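Local atomic coordinates of hydroxyindole o-methyltransferase (Homo sapiens, PDB entry 4A6D), a protein that catalyses the transfer of a methyl group from S-adenosyl-L-methionine to N-acetylserotonin, giving melatonin and S-adenosyl-L-homocysteine, and works as a homodimer. Residues A[19-24]-A[68-73]; A[23-28]-A[104-109]; A[192-197]-A[228-233]. All coordinates share one frame; numbering follows the deposited sequence.

In the fold
Interactions 1 and 2 both start from helix 7-31 and lie next to each other, their centres about 11 Å apart. They share Gln-23 and Val-24 and meet where Leu-72 CD1 packs on Leu-25 CD1 at 4.0 Å, and the second subunit touches both. Interaction 2 lies nearer the substrate pocket: the side chain of Met-109 is about 7 Å from that of the substrate-binding Gln-306. Interaction 3 lies on the opposite side of the chain's centre, in the methyltransferase domain, with its centre about 36 Å from that of interaction 1 and about 28 Å from that of interaction 2. There the side chain of Ala-194 is about 9 Å from bound S-adenosylmethionine.

Interaction 1 of 3, residues A[19-24]-A[68-73]; sequences FMVSQV and VSLKLL
Leu-70 points its forked end at two valines one helical turn apart, Val-21 and Val-24. Its CD1 methyl is shared by both valines, lying 3.8 Å from CG1 of Val-21 and 4.1 Å from CG1 of Val-24. The second branch, CD2, leans on Val-21 alone, with CG1 of that valine 3.9 Å away and CG2 slightly farther. Both valines use the methyl that stands opposite the backbone nitrogen (chi1 167° in Val-21, 158° in Val-24), a rotation that brings the two CG1 groups to the leucine, whose side chain meets them at an oblique angle. Branched apolar residues suit both sides: the valines are short and stiff, while leucine, one carbon longer, together with the valine fills the 8.3 Å between CA of Val-21 and CA of Leu-70. The contact belongs to the winged-helix-like dimerisation domain, where helix 7-31 meets the C-terminal end of helix 57-69. That end closes in a Schellman motif: Lys-71 takes a positive phi of 72° and its N bonds back to Val-68 O, turning the chain toward strand 73-78. Leu-70, just before the turn, has its CB directed toward helix 7-31. With only the CB of an alanine here, the CG1 methyls of Val-21 and Val-24 would probably lose their partner and a gap would open beside helix 7-31. The second subunit is close by: Tyr-15 OH of that subunit hydrogen-bonds to Leu-70 O, and Leu-301 of the same neighbouring chain packs on Val-24.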
loop_
_atom_site.group_PDB
_atom_site.type_symbol
_atom_site.label_atom_id
_atom_site.label_comp_id
_atom_site.label_asym_id
_atom_site.label_seq_id
_atom_site.Cartn_x
_atom_site.Cartn_y
_atom_site.Cartn_z
ATOM N N PHE A 19 -0.595 0.142 -2.211
ATOM C CA PHE A 19 0.675 -0.333 -1.699
ATOM C C PHE A 19 1.875 0.123 -2.564
ATOM O O PHE A 19 2.928 0.438 -2.006
ATOM C CB PHE A 19 0.624 -1.840 -1.474
ATOM C CG PHE A 19 0.782 -2.685 -2.716
ATOM C CD1 PHE A 19 2.043 -3.059 -3.166
ATOM C CD2 PHE A 19 -0.332 -3.142 -3.411
ATOM C CE1 PHE A 19 2.187 -3.824 -4.317
ATOM C CE2 PHE A 19 -0.183 -3.914 -4.554
ATOM C CZ PHE A 19 1.074 -4.256 -5.000
ATOM N N MET A 20 1.688 0.219 -3.905
ATOM C CA MET A 20 2.710 0.670 -4.858
ATOM C C MET A 20 3.044 2.153 -4.673
ATOM O O MET A 20 4.217 2.538 -4.704
ATOM C CB MET A 20 2.255 0.413 -6.291
ATOM C CG MET A 20 1.980 -1.044 -6.557
ATOM S SD MET A 20 1.905 -1.482 -8.297
ATOM C CE MET A 20 0.188 -1.477 -8.532
ATOM N N VAL A 21 1.997 2.979 -4.456
ATOM C CA VAL A 21 2.104 4.413 -4.235
ATOM C C VAL A 21 2.813 4.677 -2.890
ATOM O O VAL A 21 3.647 5.583 -2.830
ATOM C CB VAL A 21 0.715 5.073 -4.330
ATOM C CG1 VAL A 21 0.725 6.514 -3.797
ATOM C CG2 VAL A 21 0.183 5.023 -5.744
ATOM N N SER A 22 2.522 3.865 -1.838
ATOM C CA SER A 22 3.179 3.983 -0.524
ATOM C C SER A 22 4.659 3.708 -0.679
ATOM O O SER A 22 5.464 4.535 -0.272
ATOM C CB SER A 22 2.572 3.032 0.513
ATOM O OG SER A 22 1.219 3.370 0.773
ATOM N N GLN A 23 5.016 2.586 -1.335
ATOM C CA GLN A 23 6.408 2.230 -1.577
ATOM C C GLN A 23 7.183 3.201 -2.449
ATOM O O GLN A 23 8.362 3.382 -2.203
ATOM C CB GLN A 23 6.567 0.784 -2.016
ATOM C CG GLN A 23 6.422 -0.177 -0.851
ATOM C CD GLN A 23 7.598 -0.175 0.099
ATOM O OE1 GLN A 23 8.728 0.207 -0.231
ATOM N NE2 GLN A 23 7.365 -0.646 1.301
ATOM N N VAL A 24 6.534 3.863 -3.430
ATOM C CA VAL A 24 7.173 4.901 -4.256
ATOM C C VAL A 24 7.615 6.051 -3.340
ATOM O O VAL A 24 8.771 6.470 -3.413
ATOM C CB VAL A 24 6.255 5.380 -5.408
ATOM C CG1 VAL A 24 6.646 6.771 -5.913
ATOM C CG2 VAL A 24 6.260 4.374 -6.542
ATOM N N VAL A 68 6.004 12.898 -10.007
ATOM C CA VAL A 68 5.416 14.027 -10.730
ATOM C C VAL A 68 3.887 13.827 -10.845
ATOM O O VAL A 68 3.142 14.727 -10.457
ATOM C CB VAL A 68 6.080 14.278 -12.103
ATOM C CG1 VAL A 68 5.405 15.434 -12.829
ATOM C CG2 VAL A 68 7.573 14.544 -11.951
ATOM N N SER A 69 3.433 12.634 -11.306
ATOM C CA SER A 69 2.011 12.262 -11.406
ATOM C C SER A 69 1.300 12.325 -10.040
ATOM O O SER A 69 0.124 12.703 -9.979
ATOM C CB SER A 69 1.868 10.863 -11.996
ATOM O OG SER A 69 2.317 10.836 -13.339
ATOM N N LEU A 70 2.013 11.951 -8.956
ATOM C CA LEU A 70 1.495 11.976 -7.580
ATOM C C LEU A 70 1.500 13.388 -6.983
ATOM O O LEU A 70 0.983 13.572 -5.891
ATOM C CB LEU A 70 2.309 11.027 -6.652
ATOM C CG LEU A 70 2.149 9.509 -6.852
ATOM C CD1 LEU A 70 3.029 8.742 -5.879
ATOM C CD2 LEU A 70 0.686 9.059 -6.718
ATOM N N LYS A 71 2.085 14.376 -7.674
ATOM C CA LYS A 71 2.188 15.777 -7.191
ATOM C C LYS A 71 3.185 15.942 -6.049
ATOM O O LYS A 71 3.099 16.907 -5.271
ATOM C CB LYS A 71 0.824 16.462 -6.901
ATOM C CG LYS A 71 -0.066 16.658 -8.139
ATOM C CD LYS A 71 -1.253 15.664 -8.191
ATOM C CE LYS A 71 -2.342 15.921 -7.150
ATOM N NZ LYS A 71 -3.242 14.743 -6.962
ATOM N N LEU A 72 4.151 15.008 -5.954
ATOM C CA LEU A 72 5.203 15.124 -4.951
ATOM C C LEU A 72 6.325 15.940 -5.605
ATOM O O LEU A 72 7.041 16.656 -4.910
ATOM C CB LEU A 72 5.705 13.747 -4.459
ATOM C CG LEU A 72 4.669 12.811 -3.824
ATOM C CD1 LEU A 72 5.209 11.396 -3.696
ATOM C CD2 LEU A 72 4.156 13.358 -2.497
ATOM N N LEU A 73 6.444 15.866 -6.945
ATOM C CA LEU A 73 7.424 16.643 -7.716
ATOM C C LEU A 73 6.807 17.389 -8.918
ATOM O O LEU A 73 5.734 17.024 -9.415
ATOM C CB LEU A 73 8.602 15.774 -8.200
ATOM C CG LEU A 73 9.498 15.098 -7.167
ATOM C CD1 LEU A 73 10.549 14.271 -7.864
ATOM C CD2 LEU A 73 10.167 16.114 -6.233
#

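Interaction 2 of 3, residues A[23-28]-A[104-109]. With SO4 (sulfate ion), chain F.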
loop_
_atom_site.group_PDB
_atom_site.type_symbol
_atom_site.label_atom_id
_atom_site.label_comp_id
_atom_site.label_asym_id
_atom_site.label_seq_id
_atom_site.Cartn_x
_atom_site.Cartn_y
_atom_site.Cartn_z
ATOM N N GLN A 23 5.016 2.586 -1.335
ATOM C CA GLN A 23 6.408 2.230 -1.577
ATOM C C GLN A 23 7.183 3.201 -2.449
ATOM O O GLN A 23 8.362 3.382 -2.203
ATOM C CB GLN A 23 6.567 0.784 -2.016
ATOM C CG GLN A 23 6.422 -0.177 -0.851
ATOM C CD GLN A 23 7.598 -0.175 0.099
ATOM O OE1 GLN A 23 8.728 0.207 -0.231
ATOM N NE2 GLN A 23 7.365 -0.646 1.301
ATOM N N VAL A 24 6.534 3.863 -3.430
ATOM C CA VAL A 24 7.173 4.901 -4.256
ATOM C C VAL A 24 7.615 6.051 -3.340
ATOM O O VAL A 24 8.771 6.470 -3.413
ATOM C CB VAL A 24 6.255 5.380 -5.408
ATOM C CG1 VAL A 24 6.646 6.771 -5.913
ATOM C CG2 VAL A 24 6.260 4.374 -6.542
ATOM N N LEU A 25 6.700 6.510 -2.439
ATOM C CA LEU A 25 6.956 7.567 -1.468
ATOM C C LEU A 25 8.075 7.158 -0.502
ATOM O O LEU A 25 8.991 7.945 -0.290
ATOM C CB LEU A 25 5.670 7.895 -0.687
ATOM C CG LEU A 25 5.777 8.893 0.498
ATOM C CD1 LEU A 25 6.231 10.262 0.022
ATOM C CD2 LEU A 25 4.441 9.036 1.211
ATOM N N PHE A 26 8.005 5.925 0.054
ATOM C CA PHE A 26 8.974 5.367 1.002
ATOM C C PHE A 26 10.360 5.247 0.377
ATOM O O PHE A 26 11.341 5.637 1.011
ATOM C CB PHE A 26 8.506 3.988 1.539
ATOM C CG PHE A 26 7.171 3.917 2.276
ATOM C CD1 PHE A 26 6.605 5.055 2.851
ATOM C CD2 PHE A 26 6.489 2.708 2.397
ATOM C CE1 PHE A 26 5.374 4.989 3.522
ATOM C CE2 PHE A 26 5.271 2.638 3.081
ATOM C CZ PHE A 26 4.721 3.777 3.644
ATOM N N ALA A 27 10.439 4.725 -0.872
ATOM C CA ALA A 27 11.690 4.534 -1.609
ATOM C C ALA A 27 12.291 5.857 -2.027
ATOM O O ALA A 27 13.504 6.001 -1.981
ATOM C CB ALA A 27 11.473 3.644 -2.819
ATOM N N ALA A 28 11.457 6.833 -2.404
ATOM C CA ALA A 28 11.924 8.170 -2.755
ATOM C C ALA A 28 12.565 8.803 -1.506
ATOM O O ALA A 28 13.589 9.476 -1.635
ATOM C CB ALA A 28 10.765 9.023 -3.239
ATOM N N SER A 104 11.589 10.327 8.464
ATOM C CA SER A 104 11.899 9.213 9.360
ATOM C C SER A 104 10.712 8.313 9.662
ATOM O O SER A 104 10.905 7.108 9.798
ATOM C CB SER A 104 12.622 9.703 10.607
ATOM O OG SER A 104 13.897 10.198 10.229
ATOM N N MET A 105 9.498 8.890 9.728
ATOM C CA MET A 105 8.269 8.133 9.953
ATOM C C MET A 105 7.943 7.333 8.694
ATOM O O MET A 105 7.606 6.153 8.800
ATOM C CB MET A 105 7.099 9.059 10.355
ATOM C CG MET A 105 5.821 8.308 10.723
ATOM S SD MET A 105 6.043 7.182 12.120
ATOM C CE MET A 105 4.791 5.985 11.790
ATOM N N LEU A 106 8.078 7.962 7.506
ATOM C CA LEU A 106 7.831 7.337 6.212
ATOM C C LEU A 106 8.764 6.153 5.985
ATOM O O LEU A 106 8.281 5.055 5.720
ATOM C CB LEU A 106 7.905 8.365 5.091
ATOM C CG LEU A 106 6.827 9.444 5.123
ATOM C CD1 LEU A 106 6.988 10.375 3.967
ATOM C CD2 LEU A 106 5.440 8.845 5.104
ATOM N N LYS A 107 10.071 6.340 6.243
ATOM C CA LYS A 107 11.078 5.286 6.188
ATOM C C LYS A 107 10.721 4.177 7.197
ATOM O O LYS A 107 10.836 3.008 6.857
ATOM C CB LYS A 107 12.459 5.860 6.514
ATOM C CG LYS A 107 13.065 6.734 5.427
ATOM C CD LYS A 107 14.258 7.478 5.996
ATOM C CE LYS A 107 15.052 8.187 4.942
ATOM N NZ LYS A 107 16.305 8.735 5.510
ATOM N N TYR A 108 10.241 4.535 8.410
ATOM C CA TYR A 108 9.852 3.534 9.414
ATOM C C TYR A 108 8.632 2.721 8.969
ATOM O O TYR A 108 8.638 1.504 9.141
ATOM C CB TYR A 108 9.631 4.166 10.802
ATOM C CG TYR A 108 9.181 3.179 11.859
ATOM C CD1 TYR A 108 10.107 2.439 12.593
ATOM C CD2 TYR A 108 7.827 2.972 12.119
ATOM C CE1 TYR A 108 9.698 1.534 13.574
ATOM C CE2 TYR A 108 7.405 2.067 13.095
ATOM C CZ TYR A 108 8.343 1.349 13.817
ATOM O OH TYR A 108 7.926 0.442 14.763
ATOM N N MET A 109 7.574 3.401 8.445
ATOM C CA MET A 109 6.352 2.760 7.913
ATOM C C MET A 109 6.754 1.760 6.787
ATOM O O MET A 109 6.263 0.626 6.734
ATOM C CB MET A 109 5.376 3.805 7.326
ATOM C CG MET A 109 4.655 4.649 8.351
ATOM S SD MET A 109 3.273 5.520 7.568
ATOM C CE MET A 109 3.100 6.799 8.581
HETATM S S SO4 F . 17.923 6.554 8.221
HETATM O O1 SO4 F . 17.836 6.216 6.789
HETATM O O2 SO4 F . 17.957 5.319 9.008
HETATM O O3 SO4 F . 19.142 7.324 8.460
HETATM O O4 SO4 F . 16.755 7.366 8.631
#
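A buried helix-helix crossing joins helix 7-31 of the dimerisation domain to helix 103-117, whose Met-109 has its side chain about 7 Å from that of the substrate-binding Gln-306, and sets Leu-25 and Phe-26 against Leu-106 and Met-109. The axes of the two short segments come within 8.7 Å at a signed crossing angle of -121°. In Phe-26, CG stands opposite the carbonyl carbon (chi1 -59°), carrying the ring across to helix 103-117. One ring face lies on that backbone: Leu-106 O stands over it, 3.3 Å from CD1, and the carbonyl carbon of Met-109 lies over the same face. CZ also meets Met-109 CB at 3.7 Å. A flat aromatic suits a place where the CA atoms of Phe-26 and Lys-107 are 5.6 Å apart, its face lying against the other helix's backbone. At the ring's rim, in its plane, sits Gln-23 NE2. The two leucines cross at about a right angle, Leu-106 CD1 lying 4.0 Å from CG of Leu-25, while CD2 of Leu-25 touches both CD1 and CD2 of Leu-106. Lys-107 points away, its NZ bonding a sulfate, probably from the crystallisation liquor, 3.2 Å to O1 and weakly to O4. Leu-94 of helix 88-94 touches both leucines, Leu-12 and Ala-16 of the second subunit pack on Leu-25 and Leu-106, and Tyr-108 meets Phe-156 of helix 150-161 edge-to-face.

Interaction 3 of 3, residues A[192-197]-A[228-233]; sequences ALAKEC and EQIDFQ
Ile-230 supplies the apolar part of this contact, reaching from an outer strand to the backbone and side chains of Ala-194 and Lys-195. Its CD1 lies 3.8 Å from CG of Lys-195 and is equally near that residue's CA, so the methyl rests where the lysine chain leaves the helix. The second branch, CG2, stands opposite the backbone nitrogen and turns to Ala-194, whose CB is 4.4 Å away. The residue types fit: alanine keeps the helix surface low next to the sheet, while isoleucine, with one long and one short branch, covers two successive helical positions at once. The lysine serves with its aliphatic base here, and its extended chain crosses the isoleucine at about a right angle.

Beyond Ile-230 the lysine makes a cation-pi contact with Phe-224, which Phe-232 meets edge-to-face and on which Ile-230 also packs.

The polar bonds run along the strand and to its neighbours. Asp-231 OD1 accepts a weak, bent bond from Phe-232 N (2.8 Å, 126° at the hydrogen). Backbone bonds from Gln-229, Asp-231 and Gln-233 join the strand to 205-210, Asp-231 OD2 bonds to Thr-207, and Gln-229 NE2 bonds to Met-198 O in helix 192-200 and Cys-204 O just before strand 205-210.

Helix 192-200, the crossover between parallel strands 182-186 and 205-210, packs on a face of the sheet, over strands 205-210 and 230-234, the latter an outermost strand within this chain. This is the Rossmann-like fold of class I methyltransferases, with strand order 3-2-1-4-5-7-6; strand 205-210 ends at Asp-210, which binds S-adenosyl-L-methionine.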
loop_
_atom_site.group_PDB
_atom_site.type_symbol
_atom_site.label_atom_id
_atom_site.label_comp_id
_atom_site.label_asym_id
_atom_site.label_seq_id
_atom_site.Cartn_x
_atom_site.Cartn_y
_atom_site.Cartn_z
ATOM N N ALA A 192 10.447 15.568 22.095
ATOM C CA ALA A 192 9.975 16.527 21.094
ATOM C C ALA A 192 8.751 17.306 21.592
ATOM O O ALA A 192 8.755 18.542 21.558
ATOM C CB ALA A 192 9.654 15.813 19.798
ATOM N N LEU A 193 7.734 16.582 22.102
ATOM C CA LEU A 193 6.521 17.172 22.643
ATOM C C LEU A 193 6.844 18.069 23.849
ATOM O O LEU A 193 6.324 19.180 23.937
ATOM C CB LEU A 193 5.499 16.070 22.982
ATOM C CG LEU A 193 4.026 16.485 23.096
ATOM C CD1 LEU A 193 3.493 17.126 21.793
ATOM C CD2 LEU A 193 3.183 15.310 23.491
ATOM N N ALA A 194 7.772 17.625 24.723
ATOM C CA ALA A 194 8.212 18.392 25.892
ATOM C C ALA A 194 8.915 19.676 25.469
ATOM O O ALA A 194 8.683 20.703 26.084
ATOM C CB ALA A 194 9.129 17.557 26.750
ATOM N N LYS A 195 9.749 19.636 24.416
ATOM C CA LYS A 195 10.443 20.814 23.881
ATOM C C LYS A 195 9.411 21.857 23.441
ATOM O O LYS A 195 9.570 23.039 23.756
ATOM C CB LYS A 195 11.354 20.431 22.697
ATOM C CG LYS A 195 12.821 20.181 23.067
ATOM C CD LYS A 195 13.584 19.430 21.949
ATOM C CE LYS A 195 15.075 19.714 21.924
ATOM N NZ LYS A 195 15.823 18.743 21.078
ATOM N N GLU A 196 8.329 21.400 22.778
ATOM C CA GLU A 196 7.228 22.233 22.295
ATOM C C GLU A 196 6.443 22.790 23.461
ATOM O O GLU A 196 6.136 23.985 23.482
ATOM C CB GLU A 196 6.311 21.426 21.355
ATOM C CG GLU A 196 5.082 22.176 20.860
ATOM C CD GLU A 196 5.313 23.211 19.779
ATOM O OE1 GLU A 196 5.678 22.814 18.649
ATOM O OE2 GLU A 196 5.052 24.408 20.038
ATOM N N CYS A 197 6.145 21.930 24.444
ATOM C CA CYS A 197 5.413 22.294 25.653
ATOM C C CYS A 197 6.061 23.456 26.418
ATOM O O CYS A 197 5.368 24.408 26.786
ATOM C CB CYS A 197 5.223 21.073 26.541
ATOM S SG CYS A 197 3.766 21.163 27.597
ATOM N N GLU A 228 16.664 24.155 29.714
ATOM C CA GLU A 228 16.834 24.555 31.125
ATOM C C GLU A 228 15.508 24.328 31.884
ATOM O O GLU A 228 15.444 24.499 33.107
ATOM C CB GLU A 228 17.311 26.018 31.247
ATOM C CG GLU A 228 18.823 26.176 31.170
ATOM C CD GLU A 228 19.353 27.590 31.325
ATOM O OE1 GLU A 228 19.247 28.149 32.442
ATOM O OE2 GLU A 228 19.904 28.129 30.338
ATOM N N GLN A 229 14.460 23.919 31.124
ATOM C CA GLN A 229 13.095 23.612 31.558
ATOM C C GLN A 229 12.839 22.101 31.513
ATOM O O GLN A 229 11.906 21.624 32.154
ATOM C CB GLN A 229 12.089 24.298 30.611
ATOM C CG GLN A 229 11.671 25.715 31.008
ATOM C CD GLN A 229 10.833 26.383 29.936
ATOM O OE1 GLN A 229 11.299 26.657 28.825
ATOM N NE2 GLN A 229 9.577 26.671 30.245
ATOM N N ILE A 230 13.642 21.363 30.721
ATOM C CA ILE A 230 13.486 19.921 30.491
ATOM C C ILE A 230 14.503 19.085 31.257
ATOM O O ILE A 230 15.697 19.364 31.218
ATOM C CB ILE A 230 13.457 19.585 28.973
ATOM C CG1 ILE A 230 12.531 20.552 28.197
ATOM C CG2 ILE A 230 13.078 18.115 28.709
ATOM C CD1 ILE A 230 12.970 20.832 26.766
ATOM N N ASP A 231 14.007 18.038 31.918
ATOM C CA ASP A 231 14.760 17.074 32.718
ATOM C C ASP A 231 14.420 15.671 32.187
ATOM O O ASP A 231 13.441 15.517 31.466
ATOM C CB ASP A 231 14.352 17.237 34.206
ATOM C CG ASP A 231 14.908 16.231 35.197
ATOM O OD1 ASP A 231 16.033 15.720 34.967
ATOM O OD2 ASP A 231 14.243 15.991 36.237
ATOM N N PHE A 232 15.236 14.663 32.526
ATOM C CA PHE A 232 15.017 13.275 32.124
ATOM C C PHE A 232 15.082 12.362 33.329
ATOM O O PHE A 232 15.967 12.515 34.166
ATOM C CB PHE A 232 16.076 12.840 31.116
ATOM C CG PHE A 232 15.746 13.203 29.693
ATOM C CD1 PHE A 232 14.999 12.349 28.896
ATOM C CD2 PHE A 232 16.166 14.412 29.154
ATOM C CE1 PHE A 232 14.667 12.704 27.587
ATOM C CE2 PHE A 232 15.831 14.766 27.846
ATOM C CZ PHE A 232 15.083 13.911 27.074
ATOM N N GLN A 233 14.116 11.451 33.448
ATOM C CA GLN A 233 14.100 10.389 34.454
ATOM C C GLN A 233 13.915 9.104 33.646
ATOM O O GLN A 233 13.081 9.036 32.739
ATOM C CB GLN A 233 13.003 10.517 35.544
ATOM C CG GLN A 233 13.298 9.622 36.789
ATOM C CD GLN A 233 12.251 9.513 37.921
ATOM O OE1 GLN A 233 11.923 10.502 38.641
ATOM N NE2 GLN A 233 11.875 8.252 38.251
#